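Local atomic coordinates of ribosome biogenesis GTPase A (Thermotoga maritima, PDB entry 3CNL), a protein that binds GTP, probably hydrolyses it, and probably acts in a late step of 50S ribosomal subunit assembly, binding 23S rRNA. Residues R32-T37 with K167-V171; D57-T63 with G241-R247; K66-F70 with E246-D250. All coordinates share one frame. Residues are numbered along the deposited sequence.

From the N terminus the chain first lays down R32-T37, in the loop after strand 24-30, then D57-T63 and K66-F70 at the start and middle of helix 61-73; all three wait for partners much later in the sequence. K167-V171, at the end of helix 162-170, closes interaction 1 back onto R32-T37. G241-R247 and E246-D250, one continuous C-terminal tail, then close interactions 2 and 3. Both of these cross interaction 1, while interactions 2 and 3 end on the same stretch, sharing E246 and R247. R32 O meets F245 N, and E246 OE1 reaches F35 N and A36 N, so the loop after strand 24-30, helix 61-73, helix 162-170 and the C-terminal stretch are tied together.

Interaction 1 (R32-T37 with K167-V171)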
loop_
_atom_site.group_PDB
_atom_site.type_symbol
_atom_site.label_atom_id
_atom_site.label_comp_id
_atom_site.label_asym_id
_atom_site.label_seq_id
_atom_site.Cartn_x
_atom_site.Cartn_y
_atom_site.Cartn_z
ATOM N N ARG A 32 -5.391 4.067 2.227
ATOM C CA ARG A 32 -5.140 5.526 2.312
ATOM C C ARG A 32 -4.849 6.147 0.940
ATOM O O ARG A 32 -4.966 7.377 0.731
ATOM C CB ARG A 32 -3.991 5.797 3.273
ATOM C CG ARG A 32 -4.250 5.325 4.688
ATOM C CD ARG A 32 -3.007 5.422 5.589
ATOM N NE ARG A 32 -1.913 4.548 5.111
ATOM C CZ ARG A 32 -0.655 4.607 5.556
ATOM N NH1 ARG A 32 -0.325 5.500 6.490
ATOM N NH2 ARG A 32 0.286 3.782 5.078
ATOM N N ALA A 33 -4.465 5.296 -0.003
ATOM C CA ALA A 33 -4.137 5.758 -1.352
ATOM C C ALA A 33 -4.489 4.675 -2.366
ATOM O O ALA A 33 -3.593 4.055 -2.915
ATOM C CB ALA A 33 -2.604 6.089 -1.438
ATOM N N PRO A 34 -5.792 4.399 -2.584
ATOM C CA PRO A 34 -6.177 3.303 -3.493
ATOM C C PRO A 34 -5.823 3.430 -4.960
ATOM O O PRO A 34 -5.647 2.396 -5.609
ATOM C CB PRO A 34 -7.704 3.191 -3.301
ATOM C CG PRO A 34 -7.931 3.811 -1.967
ATOM C CD PRO A 34 -6.973 4.966 -1.910
ATOM N N PHE A 35 -5.747 4.650 -5.503
ATOM C CA PHE A 35 -5.309 4.796 -6.887
ATOM C C PHE A 35 -3.788 4.658 -6.955
ATOM O O PHE A 35 -3.258 3.887 -7.763
ATOM C CB PHE A 35 -5.745 6.129 -7.515
ATOM C CG PHE A 35 -7.179 6.162 -8.016
ATOM C CD1 PHE A 35 -7.867 4.998 -8.352
ATOM C CD2 PHE A 35 -7.821 7.382 -8.184
ATOM C CE1 PHE A 35 -9.175 5.054 -8.804
ATOM C CE2 PHE A 35 -9.137 7.452 -8.655
ATOM C CZ PHE A 35 -9.805 6.300 -8.967
ATOM N N ALA A 36 -3.086 5.371 -6.080
ATOM C CA ALA A 36 -1.643 5.361 -6.109
ATOM C C ALA A 36 -1.111 3.951 -6.017
ATOM O O ALA A 36 -0.167 3.616 -6.733
ATOM C CB ALA A 36 -1.047 6.266 -4.982
ATOM N N THR A 37 -1.721 3.121 -5.156
ATOM C CA THR A 37 -1.244 1.754 -4.887
ATOM C C THR A 37 -1.948 0.659 -5.724
ATOM O O THR A 37 -1.856 -0.527 -5.409
ATOM C CB THR A 37 -1.327 1.383 -3.378
ATOM O OG1 THR A 37 -2.683 1.486 -2.921
ATOM C CG2 THR A 37 -0.404 2.302 -2.532
ATOM N N LYS A 167 2.517 10.271 -3.167
ATOM C CA LYS A 167 1.562 9.343 -2.531
ATOM C C LYS A 167 2.180 7.978 -2.197
ATOM O O LYS A 167 1.957 7.414 -1.103
ATOM C CB LYS A 167 0.311 9.213 -3.406
ATOM C CG LYS A 167 -0.641 10.394 -3.245
ATOM C CD LYS A 167 -1.558 10.548 -4.433
ATOM C CE LYS A 167 -2.597 11.630 -4.129
ATOM N NZ LYS A 167 -3.404 11.960 -5.344
ATOM N N LEU A 168 2.969 7.454 -3.125
ATOM C CA LEU A 168 3.753 6.243 -2.856
ATOM C C LEU A 168 4.790 6.435 -1.751
ATOM O O LEU A 168 5.084 5.496 -1.007
ATOM C CB LEU A 168 4.414 5.710 -4.124
ATOM C CG LEU A 168 3.502 5.188 -5.238
ATOM C CD1 LEU A 168 4.330 4.883 -6.474
ATOM C CD2 LEU A 168 2.778 3.914 -4.745
ATOM N N LEU A 169 5.370 7.625 -1.652
ATOM C CA LEU A 169 6.213 7.944 -0.499
ATOM C C LEU A 169 5.450 7.885 0.823
ATOM O O LEU A 169 5.937 7.348 1.832
ATOM C CB LEU A 169 6.842 9.346 -0.674
ATOM C CG LEU A 169 7.684 9.914 0.464
ATOM C CD1 LEU A 169 8.917 9.063 0.653
ATOM C CD2 LEU A 169 8.093 11.360 0.114
ATOM N N LEU A 170 4.266 8.481 0.828
ATOM C CA LEU A 170 3.444 8.570 2.049
ATOM C C LEU A 170 2.989 7.187 2.578
ATOM O O LEU A 170 2.791 7.012 3.772
ATOM C CB LEU A 170 2.214 9.475 1.773
ATOM C CG LEU A 170 2.432 10.987 1.714
ATOM C CD1 LEU A 170 1.278 11.762 1.060
ATOM C CD2 LEU A 170 2.702 11.557 3.088
ATOM N N VAL A 171 2.793 6.216 1.687
ATOM C CA VAL A 171 2.435 4.853 2.117
ATOM C C VAL A 171 3.675 3.930 2.287
ATOM O O VAL A 171 3.541 2.742 2.560
ATOM C CB VAL A 171 1.361 4.211 1.185
ATOM C CG1 VAL A 171 0.051 5.006 1.256
ATOM C CG2 VAL A 171 1.863 4.124 -0.247
#
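This is a buried, largely apolar contact between the loop after strand 24-30 and the C-terminal end of helix 162-170, with no hydrogen bond crossing between the two segments. The loop curls into one turn, closed by T37 N to A33 O (3.1 Å) and T37 OG1 to A33 O (2.7 Å), which turns A33 and A36 toward the helix. A36 is closest to K167 in the backbone, their CA atoms 6.2 Å apart and their CB atoms 3.6 Å apart. L168 CD2 lies 3.6 Å from A36 O and 4.2 Å from T37 CG2. V171, the first residue to leave helical geometry, fills the remaining gap: its CG1 is 3.9 Å from A33 CB and its CG2 3.7 Å from T37 CG2. R32 NH2 comes within 3.8 Å of V171 CA, while its charge is paired with D30. T37 lies near the GTP-binding T110, and V171 O accepts from N109. Strand 24-30 adjoins T37 and V171, while helices 182-196 and 224-236 cover L170.

Interaction 2 (D57-T63 with G241-R247); sequences DIADEKT and GRVSFER. With GNP (phosphoaminophosphonic acid-guanylate ester), chain B.
D57 OD1 and OD2 accept from GNP N1 (2.9 Å) and N2 (3.1 Å), the guanine recognition of a G4 NKxD motif, here N54-D57. V243 N donates to I58 O (3.3 Å), D60 N to S244 OG (3.0 Å; S244 chi1 m) and R242 NH1 to A59 O (3.3 Å). A water bridges I58 O (2.6 Å) and G241 O (2.8 Å). The tail, mostly extended with a break at F245, runs in the same direction as the turn into helix 61-73, with CA pairs I58-R242 4.7 Å, D60-V243 4.9 Å and T63-R247 6.2 Å. D60 (chi1 t) is the N-cap: its OD1 accepts from T63 N (3.0 Å) and T63 OG1 (2.5 Å) and bridges K62 NZ (2.8 Å). The R242 guanidinium (chi1 -112°) lies between D57 O and E61 CD on opposite faces; E61 OE2 to R242 NH1 is a long salt bridge, 3.8 Å. T63 CG2 packs on E246 O (3.2 Å) and S244 CB (3.9 Å). V243 and F245 rest on helix 182-196.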
loop_
_atom_site.group_PDB
_atom_site.type_symbol
_atom_site.label_atom_id
_atom_site.label_comp_id
_atom_site.label_asym_id
_atom_site.label_seq_id
_atom_site.Cartn_x
_atom_site.Cartn_y
_atom_site.Cartn_z
ATOM N N ASP A 57 -7.009 0.341 9.533
ATOM C CA ASP A 57 -6.816 0.762 10.919
ATOM C C ASP A 57 -6.075 2.103 11.062
ATOM O O ASP A 57 -6.271 2.817 12.052
ATOM C CB ASP A 57 -6.138 -0.345 11.722
ATOM C CG ASP A 57 -4.760 -0.664 11.209
ATOM O OD1 ASP A 57 -4.634 -0.898 10.005
ATOM O OD2 ASP A 57 -3.803 -0.673 12.008
ATOM N N ILE A 58 -5.262 2.455 10.060
ATOM C CA ILE A 58 -4.507 3.711 10.055
ATOM C C ILE A 58 -4.995 4.678 8.956
ATOM O O ILE A 58 -4.369 5.725 8.708
ATOM C CB ILE A 58 -2.972 3.477 9.978
ATOM C CG1 ILE A 58 -2.568 2.663 8.729
ATOM C CG2 ILE A 58 -2.459 2.802 11.277
ATOM C CD1 ILE A 58 -1.089 2.437 8.593
ATOM N N ALA A 59 -6.129 4.334 8.342
ATOM C CA ALA A 59 -6.760 5.144 7.290
ATOM C C ALA A 59 -7.934 5.928 7.851
ATOM O O ALA A 59 -8.543 5.518 8.832
ATOM C CB ALA A 59 -7.257 4.246 6.154
ATOM N N ASP A 60 -8.274 7.037 7.196
ATOM C CA ASP A 60 -9.498 7.770 7.538
ATOM C C ASP A 60 -10.749 6.971 7.160
ATOM O O ASP A 60 -11.029 6.764 5.980
ATOM C CB ASP A 60 -9.535 9.119 6.841
ATOM C CG ASP A 60 -10.783 9.887 7.170
ATOM O OD1 ASP A 60 -11.594 10.122 6.244
ATOM O OD2 ASP A 60 -10.967 10.204 8.372
ATOM N N GLU A 61 -11.513 6.563 8.178
ATOM C CA GLU A 61 -12.664 5.672 8.016
ATOM C C GLU A 61 -13.717 6.187 7.033
ATOM O O GLU A 61 -14.228 5.432 6.211
ATOM C CB GLU A 61 -13.286 5.348 9.375
ATOM C CG GLU A 61 -12.342 4.574 10.279
ATOM C CD GLU A 61 -13.057 3.810 11.370
ATOM O OE1 GLU A 61 -13.640 4.457 12.248
ATOM O OE2 GLU A 61 -13.032 2.557 11.368
ATOM N N LYS A 62 -13.999 7.482 7.091
ATOM C CA LYS A 62 -14.923 8.123 6.166
ATOM C C LYS A 62 -14.471 8.005 4.701
ATOM O O LYS A 62 -15.262 7.685 3.820
ATOM C CB LYS A 62 -15.082 9.584 6.569
ATOM C CG LYS A 62 -16.219 10.331 5.887
ATOM C CD LYS A 62 -16.169 11.816 6.236
ATOM C CE LYS A 62 -14.889 12.503 5.696
ATOM N NZ LYS A 62 -13.589 12.088 6.358
ATOM N N THR A 63 -13.190 8.265 4.458
ATOM C CA THR A 63 -12.605 8.193 3.119
ATOM C C THR A 63 -12.577 6.729 2.611
ATOM O O THR A 63 -12.841 6.476 1.440
ATOM C CB THR A 63 -11.182 8.788 3.143
ATOM O OG1 THR A 63 -11.209 10.066 3.796
ATOM C CG2 THR A 63 -10.630 8.958 1.736
ATOM N N GLY A 241 -1.005 10.079 12.691
ATOM C CA GLY A 241 -2.450 10.246 12.556
ATOM C C GLY A 241 -3.155 9.250 11.635
ATOM O O GLY A 241 -2.564 8.812 10.641
ATOM N N ARG A 242 -4.408 8.901 11.980
ATOM C CA ARG A 242 -5.359 8.181 11.100
ATOM C C ARG A 242 -5.741 9.111 9.960
ATOM O O ARG A 242 -6.615 9.958 10.102
ATOM C CB ARG A 242 -6.651 7.801 11.830
ATOM C CG ARG A 242 -6.912 6.324 12.092
ATOM C CD ARG A 242 -8.408 6.062 12.321
ATOM N NE ARG A 242 -8.645 4.847 13.103
ATOM C CZ ARG A 242 -9.117 3.703 12.618
ATOM N NH1 ARG A 242 -9.423 3.585 11.338
ATOM N NH2 ARG A 242 -9.264 2.663 13.423
ATOM N N VAL A 243 -5.084 8.944 8.826
ATOM C CA VAL A 243 -5.083 9.947 7.777
ATOM C C VAL A 243 -5.073 9.203 6.427
ATOM O O VAL A 243 -4.358 8.235 6.293
ATOM C CB VAL A 243 -3.824 10.858 7.959
ATOM C CG1 VAL A 243 -3.322 11.391 6.671
ATOM C CG2 VAL A 243 -4.137 12.032 8.909
ATOM N N SER A 244 -5.906 9.627 5.471
ATOM C CA SER A 244 -5.855 9.127 4.095
ATOM C C SER A 244 -5.281 10.181 3.147
ATOM O O SER A 244 -5.200 11.354 3.503
ATOM C CB SER A 244 -7.237 8.670 3.616
ATOM O OG SER A 244 -7.668 7.528 4.326
ATOM N N PHE A 245 -4.878 9.770 1.945
ATOM C CA PHE A 245 -4.107 10.663 1.071
ATOM C C PHE A 245 -4.759 10.909 -0.274
ATOM O O PHE A 245 -4.252 11.714 -1.055
ATOM C CB PHE A 245 -2.666 10.146 0.873
ATOM C CG PHE A 245 -1.991 9.676 2.158
ATOM C CD1 PHE A 245 -1.747 10.564 3.204
ATOM C CD2 PHE A 245 -1.564 8.365 2.288
ATOM C CE1 PHE A 245 -1.131 10.138 4.375
ATOM C CE2 PHE A 245 -0.939 7.928 3.447
ATOM C CZ PHE A 245 -0.732 8.811 4.500
ATOM N N GLU A 246 -5.853 10.190 -0.537
ATOM C CA GLU A 246 -6.631 10.288 -1.782
ATOM C C GLU A 246 -8.098 10.053 -1.459
ATOM O O GLU A 246 -8.408 9.242 -0.584
ATOM C CB GLU A 246 -6.253 9.175 -2.759
ATOM C CG GLU A 246 -4.852 9.110 -3.143
ATOM C CD GLU A 246 -4.625 8.232 -4.318
ATOM O OE1 GLU A 246 -4.765 7.000 -4.167
ATOM O OE2 GLU A 246 -4.267 8.781 -5.384
ATOM N N ARG A 247 -8.970 10.735 -2.210
ATOM C CA ARG A 247 -10.436 10.606 -2.179
ATOM C C ARG A 247 -10.945 10.316 -3.595
ATOM O O ARG A 247 -10.389 10.849 -4.550
ATOM C CB ARG A 247 -11.072 11.931 -1.748
ATOM C CG ARG A 247 -10.865 12.359 -0.321
ATOM C CD ARG A 247 -11.043 13.884 -0.225
ATOM N NE ARG A 247 -12.052 14.399 -1.164
ATOM C CZ ARG A 247 -12.519 15.652 -1.170
ATOM N NH1 ARG A 247 -12.075 16.543 -0.287
ATOM N NH2 ARG A 247 -13.439 16.021 -2.061
HETATM P PG GNP B . 7.067 -5.695 0.387
HETATM O O1G GNP B . 6.485 -6.299 -0.871
HETATM O O2G GNP B . 7.573 -4.282 0.165
HETATM O O3G GNP B . 8.102 -6.663 0.949
HETATM N N3B GNP B . 6.114 -5.548 1.645
HETATM P PB GNP B . 4.724 -6.242 1.913
HETATM O O1B GNP B . 3.726 -5.801 0.893
HETATM O O2B GNP B . 4.951 -7.715 2.013
HETATM O O3A GNP B . 4.280 -5.705 3.287
HETATM P PA GNP B . 4.517 -6.278 4.719
HETATM O O1A GNP B . 3.501 -7.291 5.049
HETATM O O2A GNP B . 5.922 -6.654 4.949
HETATM O "O5'" GNP B . 4.177 -5.061 5.629
HETATM C "C5'" GNP B . 4.839 -3.794 5.503
HETATM C "C4'" GNP B . 4.641 -3.027 6.807
HETATM O "O4'" GNP B . 3.237 -2.704 7.026
HETATM C "C3'" GNP B . 5.065 -3.741 8.079
HETATM O "O3'" GNP B . 5.595 -2.775 8.974
HETATM C "C2'" GNP B . 3.746 -4.282 8.609
HETATM O "O2'" GNP B . 3.817 -4.484 10.001
HETATM C "C1'" GNP B . 2.783 -3.146 8.283
HETATM N N9 GNP B . 1.397 -3.553 8.072
HETATM C C8 GNP B . 0.964 -4.598 7.281
HETATM N N7 GNP B . -0.343 -4.707 7.256
HETATM C C5 GNP B . -0.788 -3.666 8.098
HETATM C C6 GNP B . -2.098 -3.258 8.473
HETATM O O6 GNP B . -3.187 -3.759 8.141
HETATM N N1 GNP B . -2.086 -2.142 9.330
HETATM C C2 GNP B . -0.943 -1.496 9.772
HETATM N N2 GNP B . -1.108 -0.440 10.596
HETATM N N3 GNP B . 0.281 -1.854 9.423
HETATM C C4 GNP B . 0.281 -2.945 8.596
HETATM O O HOH W 1 -2.172 7.132 8.378
#

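Interaction 3 (K66-F70 with E246-D250); sequences KWVEF and ERPED
K66 lies within helix 61-73, its O accepting from F70 N (3.0 Å), and that carbonyl oxygen also meets P248 CG at 3.4 Å. The K66 side chain (chi1 m, chi2 m) passes E249, CG to OE1 3.5 Å. W67 (chi1 m, chi2 113°) and P248 form the centre of the contact, their CA atoms 6.0 Å apart. W67 NE1 donates to E246 O (2.8 Å, 162°), near the indole plane, and P248 lies over one face: its CD is 3.8 Å from the centroid of the five-membered ring, 17° off the normal, a CH-pi contact. F70 (chi1 t, chi2 83°) brings CD1 to 3.8 Å from P248 CB. The tail is irregular, with cis peptides before E249 and D250 and a salt bridge from R247 NE to E249 OE2 (2.9 Å). F35 meets W67 edge-to-face and also adjoins F70, while E246 OE1 accepts from F35 N. Tryptophan-proline CH-pi packing, backed by an indole hydrogen bond, thus joins the C-terminal stretch to helix 61-73.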
loop_
_atom_site.group_PDB
_atom_site.type_symbol
_atom_site.label_atom_id
_atom_site.label_comp_id
_atom_site.label_asym_id
_atom_site.label_seq_id
_atom_site.Cartn_x
_atom_site.Cartn_y
_atom_site.Cartn_z
ATOM N N LYS A 66 -15.945 5.745 1.303
ATOM C CA LYS A 66 -16.151 6.320 -0.032
ATOM C C LYS A 66 -15.410 5.556 -1.120
ATOM O O LYS A 66 -15.868 5.476 -2.270
ATOM C CB LYS A 66 -15.730 7.796 -0.073
ATOM C CG LYS A 66 -16.746 8.782 0.537
ATOM C CD LYS A 66 -17.917 9.064 -0.424
ATOM C CE LYS A 66 -18.833 10.235 0.055
ATOM N NZ LYS A 66 -20.119 10.268 -0.727
ATOM N N TRP A 67 -14.234 5.030 -0.779
ATOM C CA TRP A 67 -13.502 4.192 -1.728
ATOM C C TRP A 67 -14.246 2.889 -2.008
ATOM O O TRP A 67 -14.351 2.474 -3.167
ATOM C CB TRP A 67 -12.054 3.947 -1.260
ATOM C CG TRP A 67 -11.165 5.104 -1.566
ATOM C CD1 TRP A 67 -10.570 5.939 -0.667
ATOM C CD2 TRP A 67 -10.781 5.573 -2.869
ATOM N NE1 TRP A 67 -9.828 6.895 -1.329
ATOM C CE2 TRP A 67 -9.935 6.686 -2.680
ATOM C CE3 TRP A 67 -11.049 5.141 -4.179
ATOM C CZ2 TRP A 67 -9.380 7.395 -3.750
ATOM C CZ3 TRP A 67 -10.489 5.824 -5.235
ATOM C CH2 TRP A 67 -9.658 6.951 -5.016
ATOM N N VAL A 68 -14.768 2.246 -0.968
ATOM C CA VAL A 68 -15.561 1.014 -1.164
ATOM C C VAL A 68 -16.697 1.278 -2.144
ATOM O O VAL A 68 -16.878 0.520 -3.087
ATOM C CB VAL A 68 -16.116 0.412 0.159
ATOM C CG1 VAL A 68 -16.937 -0.857 -0.110
ATOM C CG2 VAL A 68 -14.970 0.082 1.119
ATOM N N GLU A 69 -17.434 2.370 -1.927
ATOM C CA GLU A 69 -18.595 2.736 -2.757
ATOM C C GLU A 69 -18.211 2.999 -4.182
ATOM O O GLU A 69 -18.890 2.550 -5.109
ATOM C CB GLU A 69 -19.250 3.990 -2.208
ATOM C CG GLU A 69 -19.660 3.814 -0.790
ATOM C CD GLU A 69 -20.787 4.700 -0.395
ATOM O OE1 GLU A 69 -21.373 5.359 -1.285
ATOM O OE2 GLU A 69 -21.077 4.726 0.818
ATOM N N PHE A 70 -17.114 3.741 -4.345
ATOM C CA PHE A 70 -16.531 3.997 -5.644
ATOM C C PHE A 70 -16.244 2.702 -6.414
ATOM O O PHE A 70 -16.581 2.610 -7.592
ATOM C CB PHE A 70 -15.246 4.836 -5.495
ATOM C CG PHE A 70 -14.557 5.125 -6.805
ATOM C CD1 PHE A 70 -14.984 6.178 -7.600
ATOM C CD2 PHE A 70 -13.489 4.345 -7.237
ATOM C CE1 PHE A 70 -14.360 6.458 -8.813
ATOM C CE2 PHE A 70 -12.853 4.617 -8.442
ATOM C CZ PHE A 70 -13.300 5.676 -9.236
ATOM N N GLU A 246 -5.853 10.190 -0.537
ATOM C CA GLU A 246 -6.631 10.288 -1.782
ATOM C C GLU A 246 -8.098 10.053 -1.459
ATOM O O GLU A 246 -8.408 9.242 -0.584
ATOM C CB GLU A 246 -6.253 9.175 -2.759
ATOM C CG GLU A 246 -4.852 9.110 -3.143
ATOM C CD GLU A 246 -4.625 8.232 -4.318
ATOM O OE1 GLU A 246 -4.765 7.000 -4.167
ATOM O OE2 GLU A 246 -4.267 8.781 -5.384
ATOM N N ARG A 247 -8.970 10.735 -2.210
ATOM C CA ARG A 247 -10.436 10.606 -2.179
ATOM C C ARG A 247 -10.945 10.316 -3.595
ATOM O O ARG A 247 -10.389 10.849 -4.550
ATOM C CB ARG A 247 -11.072 11.931 -1.748
ATOM C CG ARG A 247 -10.865 12.359 -0.321
ATOM C CD ARG A 247 -11.043 13.884 -0.225
ATOM N NE ARG A 247 -12.052 14.399 -1.164
ATOM C CZ ARG A 247 -12.519 15.652 -1.170
ATOM N NH1 ARG A 247 -12.075 16.543 -0.287
ATOM N NH2 ARG A 247 -13.439 16.021 -2.061
ATOM N N PRO A 248 -12.022 9.499 -3.737
ATOM C CA PRO A 248 -12.501 9.085 -5.068
ATOM C C PRO A 248 -12.499 10.085 -6.266
ATOM O O PRO A 248 -12.292 9.602 -7.383
ATOM C CB PRO A 248 -13.875 8.475 -4.780
ATOM C CG PRO A 248 -13.733 7.912 -3.413
ATOM C CD PRO A 248 -12.819 8.865 -2.662
ATOM N N GLU A 249 -12.736 11.401 -6.159
ATOM C CA GLU A 249 -13.599 12.179 -5.244
ATOM C C GLU A 249 -13.418 13.722 -5.327
ATOM O O GLU A 249 -14.342 14.425 -4.919
ATOM C CB GLU A 249 -13.573 11.751 -3.786
ATOM C CG GLU A 249 -14.920 11.851 -3.075
ATOM C CD GLU A 249 -14.783 12.192 -1.609
ATOM O OE1 GLU A 249 -14.693 11.251 -0.792
ATOM O OE2 GLU A 249 -14.762 13.399 -1.262
ATOM N N ASP A 250 -12.281 14.285 -5.778
ATOM C CA ASP A 250 -11.015 13.619 -6.157
ATOM C C ASP A 250 -9.797 14.093 -5.333
ATOM O O ASP A 250 -8.648 13.799 -5.693
ATOM C CB ASP A 250 -10.723 13.834 -7.657
ATOM C CG ASP A 250 -10.892 12.558 -8.500
ATOM O OD1 ASP A 250 -12.000 11.975 -8.512
ATOM O OD2 ASP A 250 -9.918 12.150 -9.181
#